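Local structure of Alpha/beta hydrolase fold protein (Sphaerobacter thermophilus, 3R0V) at residues F17-S22 with I82-G87. The protein is an alpha/beta hydrolase fold protein, probably with hydrolase activity, though its natural substrate is not established. Numbering follows the deposited sequence.
Sequences FERSGS and IDAAGG
Ala84 puts its methyl over one face of the Phe17 ring, and at the ring's edge, in plane, lies Arg19 CG. The methyl sits toward the rim rather than over the middle. Ala84 CB lies 4.3 Å from the centroid of the Phe17 ring, a CH-pi contact. The nearest ring atom to Ala84 CB is Phe17 CZ, 4.0 Å away. The guanidinium of Arg19 carries Phe17 CE1 above its centre, 3.7 Å from the plane, while its edge is turned to the carbonyl of Ala84.

That edge meets one oxygen through two N-H groups, one bond good and one weak. Arg19 NH2 donates to Ala84 O at 3.0 Å with an N-H...O angle of 158°, and the oxygen lies almost in the guanidinium plane. The second bond, Arg19 NE to Ala84 O at 3.3 Å, is weak and more bent. Seen from the acceptor, NH2 approaches 27° out of the carbonyl plane. The Arg19 chain is extended from CG to NE, which sets the guanidinium face against the CE1 edge of the phenyl ring, the two planes nearly perpendicular, with its NE/NH2 edge at the helix end. Together the two bonds probably limit the rotation of the guanidinium, and the positive group probably also interacts favourably with the negative end of the helix dipole.

Just beyond Ala84 the chain turns through a Schellman motif, in which Gly86 takes positive phi and Gly87 N bonds to Ile82 O at 2.9 Å. The loop residues Gln5, Tyr55 and Ile53 also pack around Phe17 or Arg19. The contact thus ties the chain between strands 14-16 and 20-21, the latter an outermost strand of the mixed sheet, to the C-terminal end of helix 71-84, and the turn at 85-88 leads on from that helix into strand 89-94.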
ATOM      1  N   PHE A  17      -4.710 -15.552   1.603  1.00 12.73           N
ATOM      2  CA  PHE A  17      -4.138 -14.902   2.777  1.00 14.45           C
ATOM      3  C   PHE A  17      -3.506 -15.928   3.694  1.00 18.32           C
ATOM      4  O   PHE A  17      -3.719 -17.134   3.544  1.00 17.04           O
ATOM      5  CB  PHE A  17      -5.207 -14.126   3.560  1.00 14.53           C
ATOM      6  CG  PHE A  17      -6.189 -15.012   4.279  1.00 14.09           C
ATOM      7  CD1 PHE A  17      -6.039 -15.294   5.633  1.00 14.73           C
ATOM      8  CD2 PHE A  17      -7.251 -15.571   3.605  1.00 16.94           C
ATOM      9  CE1 PHE A  17      -6.933 -16.127   6.290  1.00 18.01           C
ATOM     10  CE2 PHE A  17      -8.146 -16.403   4.257  1.00 17.85           C
ATOM     11  CZ  PHE A  17      -7.986 -16.673   5.606  1.00 15.83           C
ATOM     12  N   GLU A  18      -2.717 -15.438   4.640  1.00 15.32           N
ATOM     13  CA  GLU A  18      -2.219 -16.293   5.703  1.00 16.52           C
ATOM     14  C   GLU A  18      -2.245 -15.554   7.034  1.00 18.51           C
ATOM     15  O   GLU A  18      -2.120 -14.332   7.071  1.00 16.32           O
ATOM     16  CB  GLU A  18      -0.826 -16.833   5.391  1.00 23.31           C
ATOM     17  CG  GLU A  18       0.235 -15.795   5.150  1.00 28.56           C
ATOM     18  CD  GLU A  18       1.560 -16.427   4.750  1.00 40.20           C
ATOM     19  OE1 GLU A  18       2.323 -16.836   5.651  1.00 46.75           O
ATOM     20  OE2 GLU A  18       1.833 -16.528   3.534  1.00 37.68           O
ATOM     21  N   ARG A  19      -2.441 -16.312   8.108  1.00 17.12           N
ATOM     22  CA  ARG A  19      -2.497 -15.782   9.462  1.00 16.64           C
ATOM     23  C   ARG A  19      -1.288 -16.259  10.235  1.00 17.83           C
ATOM     24  O   ARG A  19      -0.854 -17.403  10.084  1.00 21.06           O
ATOM     25  CB  ARG A  19      -3.692 -16.344  10.225  1.00 22.21           C
ATOM     26  CG  ARG A  19      -5.075 -16.005   9.740  1.00 26.98           C
ATOM     27  CD  ARG A  19      -6.074 -16.233  10.892  1.00 29.71           C
ATOM     28  NE  ARG A  19      -7.456 -16.126  10.441  1.00 28.52           N
ATOM     29  CZ  ARG A  19      -8.072 -17.068   9.738  1.00 28.66           C
ATOM     30  NH1 ARG A  19      -7.417 -18.177   9.414  1.00 25.80           N
ATOM     31  NH2 ARG A  19      -9.331 -16.902   9.354  1.00 30.86           N
ATOM     32  N   SER A  20      -0.789 -15.422  11.125  1.00 16.84           N
ATOM     33  CA  SER A  20       0.244 -15.866  12.042  1.00 18.10           C
ATOM     34  C   SER A  20       0.095 -15.091  13.325  1.00 17.10           C
ATOM     35  O   SER A  20      -0.653 -14.117  13.393  1.00 16.59           O
ATOM     36  CB  SER A  20       1.639 -15.662  11.451  1.00 20.89           C
ATOM     37  OG  SER A  20       1.869 -14.300  11.140  1.00 21.84           O
ATOM     38  N   GLY A  21       0.802 -15.533  14.355  1.00 16.37           N
ATOM     39  CA  GLY A  21       0.841 -14.813  15.608  1.00 15.06           C
ATOM     40  C   GLY A  21      -0.371 -14.993  16.491  1.00 15.86           C
ATOM     41  O   GLY A  21      -1.206 -15.868  16.280  1.00 18.62           O
ATOM     42  N   SER A  22      -0.447 -14.148  17.507  1.00 16.98           N
ATOM     43  CA  SER A  22      -1.545 -14.174  18.458  1.00 19.68           C
ATOM     44  C   SER A  22      -1.689 -12.779  19.037  1.00 16.93           C
ATOM     45  O   SER A  22      -0.735 -11.992  19.042  1.00 17.85           O
ATOM     46  CB  SER A  22      -1.284 -15.196  19.569  1.00 25.52           C
ATOM     47  OG  SER A  22      -0.136 -14.840  20.315  1.00 29.19           O
ATOM     48  N   ILE A  82     -10.589  -8.458   6.510  1.00 11.80           N
ATOM     49  CA  ILE A  82     -10.886  -8.033   7.873  1.00 10.90           C
ATOM     50  C   ILE A  82     -11.885  -9.015   8.512  1.00 11.65           C
ATOM     51  O   ILE A  82     -11.775  -9.319   9.698  1.00 11.94           O
ATOM     52  CB  ILE A  82     -11.369  -6.568   7.924  1.00 10.02           C
ATOM     53  CG1 ILE A  82     -10.223  -5.635   7.531  1.00 12.73           C
ATOM     54  CG2 ILE A  82     -11.857  -6.195   9.347  1.00 11.14           C
ATOM     55  CD1 ILE A  82     -10.668  -4.230   7.261  1.00 13.42           C
ATOM     56  N   ASP A  83     -12.841  -9.523   7.736  1.00 11.67           N
ATOM     57  CA  ASP A  83     -13.727 -10.579   8.239  1.00 11.55           C
ATOM     58  C   ASP A  83     -12.949 -11.838   8.607  1.00 12.38           C
ATOM     59  O   ASP A  83     -13.195 -12.431   9.665  1.00 13.43           O
ATOM     60  CB  ASP A  83     -14.861 -10.880   7.260  1.00 13.63           C
ATOM     61  CG  ASP A  83     -16.035  -9.940   7.429  1.00 16.22           C
ATOM     62  OD1 ASP A  83     -16.278  -9.481   8.572  1.00 17.26           O
ATOM     63  OD2 ASP A  83     -16.710  -9.650   6.421  1.00 20.07           O
ATOM     64  N   ALA A  84     -12.009 -12.244   7.753  1.00 14.58           N
ATOM     65  CA  ALA A  84     -11.151 -13.380   8.064  1.00 14.95           C
ATOM     66  C   ALA A  84     -10.373 -13.146   9.360  1.00 16.06           C
ATOM     67  O   ALA A  84     -10.087 -14.088  10.100  1.00 17.65           O
ATOM     68  CB  ALA A  84     -10.193 -13.659   6.903  1.00 15.39           C
ATOM     69  N   ALA A  85     -10.030 -11.888   9.624  1.00 13.52           N
ATOM     70  CA  ALA A  85      -9.315 -11.515  10.841  1.00 13.12           C
ATOM     71  C   ALA A  85     -10.206 -11.490  12.081  1.00 13.38           C
ATOM     72  O   ALA A  85      -9.707 -11.310  13.205  1.00 16.64           O
ATOM     73  CB  ALA A  85      -8.656 -10.158  10.655  1.00 13.80           C
ATOM     74  N   GLY A  86     -11.517 -11.625  11.890  1.00 12.03           N
ATOM     75  CA  GLY A  86     -12.432 -11.685  13.014  1.00 13.32           C
ATOM     76  C   GLY A  86     -13.579 -10.702  12.926  1.00 13.69           C
ATOM     77  O   GLY A  86     -14.526 -10.804  13.711  1.00 14.47           O
ATOM     78  N   GLY A  87     -13.500  -9.741  12.005  1.00 13.55           N
ATOM     79  CA  GLY A  87     -14.598  -8.815  11.786  1.00 12.65           C
ATOM     80  C   GLY A  87     -14.243  -7.357  11.993  1.00 12.26           C
ATOM     81  O   GLY A  87     -15.000  -6.467  11.588  1.00 11.70           O
TER